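Local coordinates for protein putative uronate isomerase (Thermotoga maritima, PDB 4NAR) that probably catalyses the racemisation of lactate or a related 2-hydroxy acid, as a member of the lactate racemase family, at residues A[19-23]-A[51-56]; A[22-26]-A[217-221]; A[69-73]-A[99-103]; A[157-163]-A[199-204]; A[323-327]-A[345-349]. One frame throughout, in Å; residues are numbered along the deposited sequence.

In the fold
Interactions 1 and 2 share Leu-22 and Val-23 of helix 12-24 and have centres about 9 Å apart: one side of the helix meets helix 45-58, another meets strand 217-227 of the mixed sheet, and Leu-19 CD2 lies 3.7 Å from Leu-221 CD2 where they join. Interactions 3 and 5 meet at a sulfate ion held by Thr-72 and Asn-348, with His-180 and Trp-283 as further ligands; their centres are about 18 Å apart. Interaction 4, centred about 17 Å from interaction 3, shapes a glycine-rich loop beside a bound acetate, probably from the crystallisation liquor. Interactions 1 and 5, about 43 Å apart between centres, lie on opposite sides of the chain's centre.

Interaction 1 of 5, residues A[19-23]-A[51-56]; sequences LSKLV and NLYRFL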
# COMPACT_ATOMS: atom_id res chain seq x y z
N LEU A 19 2.52 21.34 -13.46
CA LEU A 19 3.53 20.53 -14.14
C LEU A 19 4.34 21.35 -15.14
O LEU A 19 5.55 21.11 -15.30
CB LEU A 19 2.88 19.32 -14.83
CG LEU A 19 2.14 18.35 -13.88
CD1 LEU A 19 1.56 17.16 -14.65
CD2 LEU A 19 3.03 17.87 -12.73
N SER A 20 3.69 22.29 -15.81
CA SER A 20 4.39 23.17 -16.73
C SER A 20 5.45 23.94 -15.96
O SER A 20 6.61 24.04 -16.38
CB SER A 20 3.43 24.14 -17.41
OG SER A 20 3.92 24.55 -18.68
N LYS A 21 5.04 24.47 -14.81
CA LYS A 21 5.90 25.23 -13.92
C LYS A 21 7.12 24.40 -13.50
O LYS A 21 8.27 24.84 -13.65
CB LYS A 21 5.10 25.68 -12.70
CG LYS A 21 5.88 26.50 -11.68
CD LYS A 21 4.96 26.96 -10.54
CE LYS A 21 5.72 27.81 -9.52
NZ LYS A 21 4.97 27.98 -8.24
N LEU A 22 6.87 23.19 -13.00
CA LEU A 22 7.93 22.27 -12.58
C LEU A 22 8.94 21.93 -13.71
O LEU A 22 10.16 21.92 -13.48
CB LEU A 22 7.32 20.99 -12.01
CG LEU A 22 8.17 19.72 -11.99
CD1 LEU A 22 9.16 19.73 -10.84
CD2 LEU A 22 7.26 18.51 -11.90
N VAL A 23 8.42 21.66 -14.91
CA VAL A 23 9.25 21.34 -16.07
C VAL A 23 10.06 22.54 -16.54
O VAL A 23 11.22 22.41 -16.94
CB VAL A 23 8.39 20.82 -17.25
CG1 VAL A 23 9.20 20.82 -18.55
CG2 VAL A 23 7.86 19.42 -16.95
N ASN A 51 0.66 14.30 -18.90
CA ASN A 51 0.95 15.72 -19.08
C ASN A 51 2.41 16.03 -18.81
O ASN A 51 3.02 16.81 -19.55
CB ASN A 51 0.03 16.60 -18.23
CG ASN A 51 -1.35 16.74 -18.85
OD1 ASN A 51 -1.48 17.18 -20.00
ND2 ASN A 51 -2.39 16.33 -18.12
N LEU A 52 2.97 15.39 -17.78
CA LEU A 52 4.40 15.49 -17.51
C LEU A 52 5.22 15.11 -18.73
O LEU A 52 6.15 15.83 -19.12
CB LEU A 52 4.79 14.57 -16.35
CG LEU A 52 6.20 14.72 -15.79
CD1 LEU A 52 6.43 16.13 -15.27
CD2 LEU A 52 6.42 13.70 -14.69
N TYR A 53 4.85 13.99 -19.36
CA TYR A 53 5.54 13.51 -20.55
C TYR A 53 5.40 14.49 -21.71
O TYR A 53 6.36 14.74 -22.43
CB TYR A 53 5.00 12.14 -20.94
CG TYR A 53 5.39 11.64 -22.32
CD1 TYR A 53 6.69 11.20 -22.59
CD2 TYR A 53 4.45 11.55 -23.35
CE1 TYR A 53 7.04 10.72 -23.85
CE2 TYR A 53 4.79 11.06 -24.61
CZ TYR A 53 6.08 10.65 -24.85
OH TYR A 53 6.43 10.17 -26.10
N ARG A 54 4.20 15.03 -21.89
CA ARG A 54 3.94 15.95 -22.99
C ARG A 54 4.86 17.18 -22.92
O ARG A 54 5.57 17.50 -23.88
CB ARG A 54 2.48 16.39 -22.96
CG ARG A 54 1.87 16.56 -24.33
CD ARG A 54 1.76 18.03 -24.74
NE ARG A 54 0.66 18.21 -25.68
CZ ARG A 54 -0.59 18.50 -25.33
NH1 ARG A 54 -0.90 18.67 -24.05
NH2 ARG A 54 -1.53 18.63 -26.26
N PHE A 55 4.85 17.84 -21.77
CA PHE A 55 5.70 18.99 -21.52
C PHE A 55 7.18 18.66 -21.60
O PHE A 55 7.99 19.49 -22.04
CB PHE A 55 5.39 19.59 -20.14
CG PHE A 55 3.99 20.14 -20.04
CD1 PHE A 55 3.37 20.72 -21.14
CD2 PHE A 55 3.29 20.06 -18.84
CE1 PHE A 55 2.08 21.23 -21.04
CE2 PHE A 55 2.00 20.56 -18.74
CZ PHE A 55 1.39 21.15 -19.84
N LEU A 56 7.54 17.46 -21.16
CA LEU A 56 8.92 17.01 -21.28
C LEU A 56 9.34 16.87 -22.74
O LEU A 56 10.48 17.19 -23.09
CB LEU A 56 9.14 15.69 -20.55
CG LEU A 56 9.89 15.71 -19.22
CD1 LEU A 56 10.05 17.14 -18.69
CD2 LEU A 56 9.17 14.84 -18.21
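Val-23 and Phe-55 lose the most surface where these two helical segments meet, with Leu-19 and Leu-52 not far behind. Val-23, with chi1 near 180° (t), sends CG2 into the gap between the helices, 3.6 Å from Leu-56 CD1, 4.0 Å from Leu-52 CD1 and 4.0 Å from Phe-55 CB. Phe-55 adopts the m rotamer, which lays its ring along the start of the 19-23 segment: Ser-20 CB sits over one face, and Leu-19 CB is 4.1 Å from Phe-55 CD2. The two segments run in roughly the same direction, crossing at -44° with their axes 9.6 Å apart at closest approach. They belong to helices 12-24 and 45-58, neighbours on one side of the mixed sheet in the N-terminal part of the fold, and strand 31-36 lies between them in the chain. This is the helix-helix packing of an alpha/beta architecture, and residues of both helices reach the strands: Leu-19 touches Leu-221, while Leu-52 and Leu-56 touch Phe-146. Leu-19 is an mt rotamer, its CD1 3.9 Å from Asn-51 CB. Leu-52, a tp rotamer, has a CB that points sideways, yet it brings CD1 to 4.2 Å from CD2 of Leu-22, itself tp. Leu-56 has chi1 at -105° and chi2 at 12°, outside the usual wells, and its CD1 meets Val-23 CG2.

Interaction 2 of 5, residues A[22-26]-A[217-221]; sequences LVEDL and RSFTL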
# COMPACT_ATOMS: atom_id res chain seq x y z
N LEU A 22 6.87 23.19 -13.00
CA LEU A 22 7.93 22.27 -12.58
C LEU A 22 8.94 21.93 -13.71
O LEU A 22 10.16 21.92 -13.48
CB LEU A 22 7.32 20.99 -12.01
CG LEU A 22 8.17 19.72 -11.99
CD1 LEU A 22 9.16 19.73 -10.84
CD2 LEU A 22 7.26 18.51 -11.90
N VAL A 23 8.42 21.66 -14.91
CA VAL A 23 9.25 21.34 -16.07
C VAL A 23 10.06 22.54 -16.54
O VAL A 23 11.22 22.41 -16.94
CB VAL A 23 8.39 20.82 -17.25
CG1 VAL A 23 9.20 20.82 -18.55
CG2 VAL A 23 7.86 19.42 -16.95
N GLU A 24 9.44 23.72 -16.47
CA GLU A 24 10.11 24.96 -16.82
C GLU A 24 11.35 25.17 -15.94
O GLU A 24 12.37 25.70 -16.42
CB GLU A 24 9.12 26.14 -16.73
CG GLU A 24 9.66 27.41 -16.07
CD GLU A 24 8.86 27.82 -14.84
OE1 GLU A 24 7.76 28.41 -15.01
OE2 GLU A 24 9.32 27.54 -13.69
N ASP A 25 11.28 24.75 -14.68
CA ASP A 25 12.40 24.87 -13.76
C ASP A 25 13.44 23.75 -13.91
O ASP A 25 14.54 23.83 -13.35
CB ASP A 25 11.89 24.99 -12.31
CG ASP A 25 12.58 24.03 -11.36
OD1 ASP A 25 13.48 24.46 -10.60
OD2 ASP A 25 12.21 22.82 -11.39
N LEU A 26 13.12 22.71 -14.67
CA LEU A 26 14.12 21.70 -15.01
C LEU A 26 15.06 22.26 -16.06
O LEU A 26 14.62 22.88 -17.03
CB LEU A 26 13.48 20.42 -15.54
CG LEU A 26 13.24 19.30 -14.54
CD1 LEU A 26 14.19 19.38 -13.35
CD2 LEU A 26 11.78 19.30 -14.09
N ARG A 217 18.01 14.94 -9.95
CA ARG A 217 17.06 15.70 -9.12
C ARG A 217 15.81 14.84 -8.89
O ARG A 217 15.30 14.24 -9.84
CB ARG A 217 16.66 17.01 -9.80
CG ARG A 217 17.79 18.01 -10.01
CD ARG A 217 17.25 19.31 -10.62
NE ARG A 217 16.33 20.01 -9.71
CZ ARG A 217 15.65 21.11 -10.02
NH1 ARG A 217 15.76 21.64 -11.24
NH2 ARG A 217 14.85 21.67 -9.11
N SER A 218 15.32 14.80 -7.66
CA SER A 218 14.19 13.92 -7.30
C SER A 218 12.92 14.66 -6.92
O SER A 218 12.93 15.49 -6.00
CB SER A 218 14.58 13.04 -6.11
OG SER A 218 15.48 12.04 -6.53
N PHE A 219 11.81 14.34 -7.56
CA PHE A 219 10.57 15.03 -7.23
C PHE A 219 9.53 14.11 -6.66
O PHE A 219 9.41 12.95 -7.05
CB PHE A 219 10.04 15.78 -8.44
CG PHE A 219 11.04 16.77 -8.99
CD1 PHE A 219 11.17 18.03 -8.41
CD2 PHE A 219 11.90 16.40 -10.03
CE1 PHE A 219 12.13 18.94 -8.89
CE2 PHE A 219 12.86 17.31 -10.51
CZ PHE A 219 12.98 18.58 -9.94
N THR A 220 8.79 14.64 -5.69
CA THR A 220 7.61 13.96 -5.21
C THR A 220 6.39 14.69 -5.74
O THR A 220 6.29 15.92 -5.68
CB THR A 220 7.56 13.85 -3.67
OG1 THR A 220 6.31 13.26 -3.29
CG2 THR A 220 7.70 15.23 -2.99
N LEU A 221 5.47 13.92 -6.30
CA LEU A 221 4.20 14.44 -6.77
C LEU A 221 3.16 13.64 -5.99
O LEU A 221 2.75 12.54 -6.40
CB LEU A 221 4.09 14.27 -8.29
CG LEU A 221 5.21 14.96 -9.08
CD1 LEU A 221 6.44 14.08 -9.25
CD2 LEU A 221 4.74 15.46 -10.45
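Leu-22 projects from the last turns of helix 12-24 like a knob, and the side chains of strand 217-227 offer the hollow that receives it. Its CD1 settles over the face of the Phe-219 ring, 3.8 Å from the centroid and 21° off the ring normal, a CH-pi contact. Its other methyl, CD2, reaches to 4.2 Å from Leu-221 CD2, so the forked end of Leu-22 straddles the space between Phe-219 and Leu-221. Alternation along the strand makes this possible: Arg-217, Phe-219 and Leu-221 all direct their CA-to-CB bonds at the helix, while Ser-218 and Thr-220 are out of its reach. Leu-26, beyond the helix, adds a second bump, with CD1 3.7 Å from Phe-219 CZ and 3.5 Å from Arg-217 NH1. The sheet beneath includes Phe-146 of strand 144-150, whose ring meets that of Phe-219. At the margin Arg-217 stretches past the ring to Asp-25, where NH1 donates to Asp-25 O at 3.3 Å and NH2 makes a weak hydrogen bond to Asp-25 OD1 at 3.4 Å, part of a salt bridge. The stronger partner of NH2 is Glu-240 on the adjacent strand, in a salt bridge. The chemistry is thus layered: apolar contacts hold helix against sheet, and a shared arginine charge at the edge links Asp-25 to two strands.

Interaction 3 of 5, residues A[69-73]-A[99-103]; sequences ASGTH and HEFFN. With SO4 (sulfate ion), chain B.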
# COMPACT_ATOMS: atom_id res chain seq x y z
N ALA A 69 6.14 0.80 -9.12
CA ALA A 69 6.39 0.57 -7.69
C ALA A 69 5.50 -0.56 -7.18
O ALA A 69 4.48 -0.32 -6.51
CB ALA A 69 6.16 1.85 -6.88
N SER A 70 5.90 -1.80 -7.48
CA SER A 70 5.05 -2.97 -7.22
C SER A 70 4.94 -3.41 -5.75
O SER A 70 3.93 -4.00 -5.33
CB SER A 70 5.55 -4.16 -8.03
OG SER A 70 6.75 -4.68 -7.46
N GLY A 71 5.99 -3.17 -4.96
CA GLY A 71 6.13 -3.89 -3.71
C GLY A 71 6.21 -5.38 -4.01
O GLY A 71 6.89 -5.79 -4.97
N THR A 72 5.51 -6.22 -3.24
CA THR A 72 5.48 -7.66 -3.54
C THR A 72 4.45 -8.05 -4.61
O THR A 72 4.36 -9.23 -4.97
CB THR A 72 5.20 -8.52 -2.29
OG1 THR A 72 3.96 -8.11 -1.70
CG2 THR A 72 6.32 -8.39 -1.25
N HIS A 73 3.67 -7.08 -5.10
CA HIS A 73 2.59 -7.35 -6.06
C HIS A 73 3.08 -7.87 -7.41
O HIS A 73 4.25 -7.68 -7.77
CB HIS A 73 1.74 -6.11 -6.31
CG HIS A 73 1.16 -5.50 -5.08
ND1 HIS A 73 0.53 -4.27 -5.08
CD2 HIS A 73 1.11 -5.95 -3.80
CE1 HIS A 73 0.11 -3.99 -3.86
NE2 HIS A 73 0.46 -4.99 -3.06
N HIS A 99 9.17 -3.64 -11.56
CA HIS A 99 10.13 -3.82 -10.47
C HIS A 99 10.37 -5.33 -10.33
O HIS A 99 9.53 -6.12 -10.74
CB HIS A 99 9.57 -3.20 -9.18
CG HIS A 99 10.48 -3.38 -7.99
ND1 HIS A 99 11.84 -3.24 -8.06
CD2 HIS A 99 10.18 -3.68 -6.69
CE1 HIS A 99 12.37 -3.46 -6.86
NE2 HIS A 99 11.38 -3.72 -6.02
N GLU A 100 11.52 -5.72 -9.79
CA GLU A 100 11.85 -7.14 -9.56
C GLU A 100 12.23 -7.35 -8.09
O GLU A 100 13.40 -7.58 -7.76
CB GLU A 100 12.99 -7.59 -10.46
CG GLU A 100 12.74 -7.33 -11.93
CD GLU A 100 14.03 -7.33 -12.73
OE1 GLU A 100 14.49 -8.45 -13.10
OE2 GLU A 100 14.59 -6.22 -12.97
N PHE A 101 11.22 -7.26 -7.24
CA PHE A 101 11.35 -7.24 -5.78
C PHE A 101 12.21 -8.41 -5.29
O PHE A 101 13.01 -8.27 -4.35
CB PHE A 101 9.93 -7.34 -5.19
CG PHE A 101 9.86 -7.12 -3.71
CD1 PHE A 101 10.11 -8.16 -2.83
CD2 PHE A 101 9.51 -5.89 -3.20
CE1 PHE A 101 10.03 -7.97 -1.45
CE2 PHE A 101 9.42 -5.69 -1.83
CZ PHE A 101 9.69 -6.74 -0.95
N PHE A 102 12.02 -9.56 -5.93
CA PHE A 102 12.62 -10.80 -5.43
C PHE A 102 13.89 -11.15 -6.18
O PHE A 102 14.41 -12.24 -6.00
CB PHE A 102 11.63 -11.96 -5.58
CG PHE A 102 10.34 -11.77 -4.82
CD1 PHE A 102 10.24 -12.13 -3.48
CD2 PHE A 102 9.22 -11.24 -5.46
CE1 PHE A 102 9.03 -11.95 -2.78
CE2 PHE A 102 8.01 -11.05 -4.78
CZ PHE A 102 7.92 -11.40 -3.43
N ASN A 103 14.36 -10.25 -7.04
CA ASN A 103 15.55 -10.54 -7.84
C ASN A 103 16.75 -9.71 -7.38
O ASN A 103 16.83 -8.50 -7.64
CB ASN A 103 15.28 -10.32 -9.33
CG ASN A 103 16.38 -10.91 -10.22
OD1 ASN A 103 17.51 -11.17 -9.76
ND2 ASN A 103 16.05 -11.11 -11.51
S SO4 B . 3.79 -5.20 0.23
O1 SO4 B . 4.41 -4.25 1.17
O2 SO4 B . 4.10 -4.79 -1.15
O3 SO4 B . 4.31 -6.55 0.49
O4 SO4 B . 2.33 -5.20 0.42
O HOH W 1 8.20 -7.22 -8.07
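A sulfate-binding pocket, probably filled from the crystallisation liquor, is bounded by the loop that follows strand 63-68, and this contact backs that loop with the one after strand 94-97. Ser-70 to His-73 form a type II' turn whose Gly-71 has positive phi; a CB there would clash with sulfate O2. Thr-72 holds the ion, N donating to sulfate O2 at 2.9 Å and OG1 to O3 at 2.7 Å, while His-180, Trp-283 and Asn-348 supply further hydrogen bonds. Thr-72 CG2 rests over the Phe-101 ring, 3.9 Å from its centroid and 19° off the normal, a CH-pi contact, and lies 4.0 Å from Phe-102 CZ. Gly-71 O approaches Phe-101 CD2 to 3.2 Å. Ser-70 OG donates to Gly-71 O at 2.7 Å and accepts from water 1 at 3.0 Å; the same water accepts from Phe-101 N at 3.1 Å and donates weakly to His-99 O at 3.2 Å. His-99, hydrogen-bonded to Ala-171 O, places CB 3.6 Å from Ser-70 OG. No direct hydrogen bond crosses the contact: CH-pi packing and one bridging water join the loops, while the Thr-72 amide and hydroxyl, the latter also hydrogen-bonded to His-315, meet the sulfate.

Interaction 4 of 5, residues A[157-163]-A[199-204]; sequences TGFSGGL and ARKIIN. With ACT (acetate ion), chain E.
Three glycines bend residues 157-163: phi/psi is 69°/-62° at Gly-158, 96°/-178° at Gly-161 and 51°/-134° at Gly-162; 158-159 is a weakly bonded strand, and Leu-163 is 3-10. Residues 199-204 are regular helix. CA atoms pair Thr-157 with Ala-199 at 5.6 Å and Leu-163 with Ile-203 at 6.9 Å. Arg-200 (chi1 -139°, chi2 69°, chi3 -132°, chi4 -161°) enters the curl of the loop. Its NH2 donates to Gly-161 O at 2.7 Å, NH1 lies 2.6 Å from Phe-159 O, and CD is 3.2 Å from Thr-157 O. Thr-157 (p) donates from OG1 to Phe-159 O at 2.6 Å and sets CG2 3.7 Å from Ile-203 CD1. Leu-163 (mt) packs CB 3.7 Å from Ile-203 CG2. Gly-161 N donates to acetate O at 3.1 Å, with Arg-41 and Gly-150 completing that site. A buried guanidinium is thus hydrogen-bonded to the Gly-161 carbonyl, consistent with a glycine-rich loop whose amide can meet an anion; the acetate is probably from the crystallisation liquor.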
# COMPACT_ATOMS: atom_id res chain seq x y z
N THR A 157 1.64 1.58 7.30
CA THR A 157 2.45 2.80 7.35
C THR A 157 1.70 4.04 7.84
O THR A 157 2.10 5.16 7.52
CB THR A 157 3.06 3.11 5.97
OG1 THR A 157 2.00 3.32 5.02
CG2 THR A 157 3.94 1.95 5.50
N GLY A 158 0.61 3.84 8.59
CA GLY A 158 -0.24 4.94 9.05
C GLY A 158 -0.98 5.57 7.89
O GLY A 158 -2.22 5.57 7.83
N PHE A 159 -0.22 6.14 6.96
CA PHE A 159 -0.76 6.67 5.71
C PHE A 159 0.13 6.14 4.58
O PHE A 159 1.28 5.78 4.83
CB PHE A 159 -0.71 8.21 5.71
CG PHE A 159 -1.79 8.84 6.56
CD1 PHE A 159 -3.06 9.09 6.02
CD2 PHE A 159 -1.56 9.16 7.91
CE1 PHE A 159 -4.08 9.65 6.80
CE2 PHE A 159 -2.59 9.73 8.71
CZ PHE A 159 -3.85 9.98 8.15
N SER A 160 -0.39 6.08 3.35
CA SER A 160 0.44 5.77 2.19
C SER A 160 1.00 7.06 1.59
O SER A 160 0.69 8.15 2.07
CB SER A 160 -0.35 5.03 1.11
OG SER A 160 -1.48 5.80 0.71
N GLY A 161 1.82 6.95 0.55
CA GLY A 161 2.37 8.13 -0.10
C GLY A 161 3.75 8.50 0.39
O GLY A 161 4.33 7.83 1.25
N GLY A 162 4.28 9.59 -0.15
CA GLY A 162 5.65 9.97 0.14
C GLY A 162 6.62 8.82 -0.07
O GLY A 162 6.55 8.10 -1.08
N LEU A 163 7.52 8.62 0.89
CA LEU A 163 8.58 7.63 0.74
C LEU A 163 8.06 6.18 0.71
O LEU A 163 8.84 5.24 0.44
CB LEU A 163 9.64 7.83 1.82
CG LEU A 163 10.39 9.15 1.62
CD1 LEU A 163 11.20 9.53 2.88
CD2 LEU A 163 11.30 9.05 0.37
N ALA A 199 7.01 2.03 11.39
CA ALA A 199 7.29 1.74 9.97
C ALA A 199 7.71 3.01 9.23
O ALA A 199 8.62 2.99 8.39
CB ALA A 199 6.07 1.12 9.29
N ARG A 200 7.03 4.10 9.54
CA ARG A 200 7.33 5.40 8.96
C ARG A 200 8.77 5.85 9.40
O ARG A 200 9.55 6.36 8.59
CB ARG A 200 6.22 6.37 9.38
CG ARG A 200 5.71 7.34 8.32
CD ARG A 200 4.93 6.69 7.16
NE ARG A 200 5.45 7.23 5.91
CZ ARG A 200 4.86 7.22 4.72
NH1 ARG A 200 3.65 6.71 4.52
NH2 ARG A 200 5.53 7.75 3.69
N LYS A 201 9.14 5.59 10.65
CA LYS A 201 10.52 5.84 11.10
C LYS A 201 11.57 5.03 10.33
O LYS A 201 12.61 5.57 9.92
CB LYS A 201 10.69 5.56 12.59
CG LYS A 201 10.09 6.64 13.50
CD LYS A 201 10.16 6.19 14.97
CE LYS A 201 9.82 7.34 15.91
NZ LYS A 201 8.40 7.73 15.75
N ILE A 202 11.30 3.73 10.17
CA ILE A 202 12.19 2.83 9.42
C ILE A 202 12.32 3.28 7.96
O ILE A 202 13.43 3.35 7.40
CB ILE A 202 11.65 1.38 9.45
CG1 ILE A 202 11.75 0.79 10.86
CG2 ILE A 202 12.41 0.50 8.47
CD1 ILE A 202 11.08 -0.57 10.99
N ILE A 203 11.18 3.59 7.36
CA ILE A 203 11.13 4.01 5.97
C ILE A 203 11.93 5.28 5.74
O ILE A 203 12.70 5.37 4.77
CB ILE A 203 9.65 4.21 5.50
CG1 ILE A 203 8.99 2.85 5.25
CG2 ILE A 203 9.57 5.10 4.25
CD1 ILE A 203 7.50 2.95 4.96
N ASN A 204 11.76 6.26 6.64
CA ASN A 204 12.45 7.54 6.51
C ASN A 204 13.95 7.38 6.72
O ASN A 204 14.76 7.97 6.00
CB ASN A 204 11.91 8.57 7.50
CG ASN A 204 10.48 9.01 7.17
OD1 ASN A 204 9.91 8.66 6.11
ND2 ASN A 204 9.90 9.81 8.08
C ACT E . 2.50 4.71 -2.56
O ACT E . 2.28 4.60 -1.34
OXT ACT E . 2.23 5.83 -3.02
CH3 ACT E . 3.03 3.57 -3.38

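Interaction 5 of 5, residues A[323-327]-A[345-349]; sequences WIREI and FNKNV. With SO4 (sulfate ion), chain B.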
# COMPACT_ATOMS: atom_id res chain seq x y z
N TRP A 323 3.04 -19.90 1.68
CA TRP A 323 3.31 -19.51 3.06
C TRP A 323 2.06 -19.09 3.80
O TRP A 323 1.84 -19.51 4.94
CB TRP A 323 4.36 -18.41 3.09
CG TRP A 323 5.74 -18.93 2.83
CD1 TRP A 323 6.17 -20.23 2.98
CD2 TRP A 323 6.87 -18.18 2.39
NE1 TRP A 323 7.50 -20.32 2.65
CE2 TRP A 323 7.96 -19.08 2.29
CE3 TRP A 323 7.08 -16.83 2.07
CZ2 TRP A 323 9.25 -18.67 1.88
CZ3 TRP A 323 8.36 -16.42 1.66
CH2 TRP A 323 9.42 -17.34 1.57
N ILE A 324 1.24 -18.26 3.15
CA ILE A 324 -0.04 -17.85 3.73
C ILE A 324 -0.91 -19.04 4.13
O ILE A 324 -1.43 -19.09 5.25
CB ILE A 324 -0.83 -16.93 2.78
CG1 ILE A 324 -0.12 -15.57 2.65
CG2 ILE A 324 -2.26 -16.76 3.29
CD1 ILE A 324 -0.46 -14.83 1.39
N ARG A 325 -1.05 -20.00 3.22
CA ARG A 325 -1.82 -21.22 3.46
C ARG A 325 -1.21 -22.12 4.55
O ARG A 325 -1.95 -22.79 5.27
CB ARG A 325 -2.02 -22.01 2.16
CG ARG A 325 -3.03 -21.40 1.19
CD ARG A 325 -3.21 -22.24 -0.09
NE ARG A 325 -2.20 -21.92 -1.11
CZ ARG A 325 -1.22 -22.74 -1.50
NH1 ARG A 325 -1.09 -23.95 -0.97
NH2 ARG A 325 -0.36 -22.34 -2.44
N GLU A 326 0.12 -22.15 4.66
CA GLU A 326 0.77 -22.90 5.74
C GLU A 326 0.36 -22.41 7.13
O GLU A 326 -0.15 -23.17 7.95
CB GLU A 326 2.30 -22.82 5.61
CG GLU A 326 2.96 -24.10 5.09
CD GLU A 326 4.17 -23.82 4.18
OE1 GLU A 326 4.98 -22.92 4.51
OE2 GLU A 326 4.29 -24.51 3.13
N ILE A 327 0.59 -21.13 7.39
CA ILE A 327 0.32 -20.59 8.71
C ILE A 327 -1.19 -20.30 8.93
O ILE A 327 -1.70 -20.48 10.04
CB ILE A 327 1.19 -19.33 9.00
CG1 ILE A 327 1.18 -18.99 10.50
CG2 ILE A 327 0.79 -18.12 8.12
CD1 ILE A 327 1.86 -17.68 10.81
N PHE A 345 10.24 -18.38 9.36
CA PHE A 345 9.02 -18.04 8.62
C PHE A 345 8.99 -16.55 8.27
O PHE A 345 9.38 -15.71 9.09
CB PHE A 345 7.77 -18.42 9.42
CG PHE A 345 6.50 -18.36 8.63
CD1 PHE A 345 5.67 -17.23 8.70
CD2 PHE A 345 6.11 -19.43 7.82
CE1 PHE A 345 4.48 -17.18 7.97
CE2 PHE A 345 4.92 -19.38 7.09
CZ PHE A 345 4.11 -18.25 7.16
N ASN A 346 8.54 -16.26 7.06
CA ASN A 346 8.56 -14.89 6.54
C ASN A 346 7.66 -13.92 7.33
O ASN A 346 6.45 -14.12 7.42
CB ASN A 346 8.15 -14.89 5.06
CG ASN A 346 8.16 -13.49 4.47
OD1 ASN A 346 7.18 -12.74 4.58
ND2 ASN A 346 9.29 -13.12 3.86
N LYS A 347 8.26 -12.85 7.84
CA LYS A 347 7.55 -11.93 8.73
C LYS A 347 6.52 -11.02 8.05
O LYS A 347 5.61 -10.50 8.72
CB LYS A 347 8.55 -11.12 9.55
CG LYS A 347 9.15 -11.94 10.69
CD LYS A 347 10.26 -11.20 11.40
CE LYS A 347 10.93 -12.11 12.43
NZ LYS A 347 10.27 -11.97 13.75
N ASN A 348 6.65 -10.83 6.74
CA ASN A 348 5.69 -10.05 5.96
C ASN A 348 4.36 -10.82 5.91
O ASN A 348 3.30 -10.29 6.30
CB ASN A 348 6.24 -9.77 4.55
CG ASN A 348 5.47 -8.65 3.81
OD1 ASN A 348 4.37 -8.23 4.21
ND2 ASN A 348 6.06 -8.17 2.72
N VAL A 349 4.42 -12.07 5.46
CA VAL A 349 3.28 -13.00 5.57
C VAL A 349 2.74 -13.09 7.01
O VAL A 349 1.52 -13.06 7.23
CB VAL A 349 3.67 -14.41 5.09
CG1 VAL A 349 2.53 -15.41 5.35
CG2 VAL A 349 4.06 -14.39 3.61
S SO4 B . 3.79 -5.20 0.23
O1 SO4 B . 4.41 -4.25 1.17
O2 SO4 B . 4.10 -4.79 -1.15
O3 SO4 B . 4.31 -6.55 0.49
O4 SO4 B . 2.33 -5.20 0.42
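Phe-345, Trp-323 and Val-349 carry this contact. Phe-345, just ahead of helix 347-357, takes the t rotamer and inserts its ring beside the last turn of helix 318-327: CZ lies 3.5 Å from Ile-327 CG2 and 3.4 Å from Trp-323 O, the carbonyl oxygen sitting at the ring edge. That same oxygen accepts the helical hydrogen bond from Ile-327 N, at 3.2 Å. Tyr-338 of helix 332-341 meets the Phe-345 ring edge-to-face, so the phenylalanine also bears on the helix between the two segments. Trp-323 closes the more exposed side. Its five-membered ring is inclined at 58° to the Phe-345 ring, with centroids 5.6 Å apart, and its CE3 comes to 3.7 Å from Asn-346 CB. Val-349 packs between Trp-323, Ile-324 and Ile-327, CG1 3.8 Å from Ile-324 CG1 and 4.2 Å from Ile-327 CG2, while CG2 lies 4.1 Å from Trp-323 CB. Asn-346 is the N-cap: its OD1 accepts from Val-349 N at 3.0 Å and, weakly, from Asn-348 N at 2.9 Å. In the first turn so capped, Asn-348 ND2 donates to sulfate O3 at 3.3 Å. The arrangement is the C-terminal turn of helix 318-327 packed against the Asn-capped N-terminal end of helix 347-357, with helix 332-341 between them in the chain and the capped turn bordering the sulfate pocket.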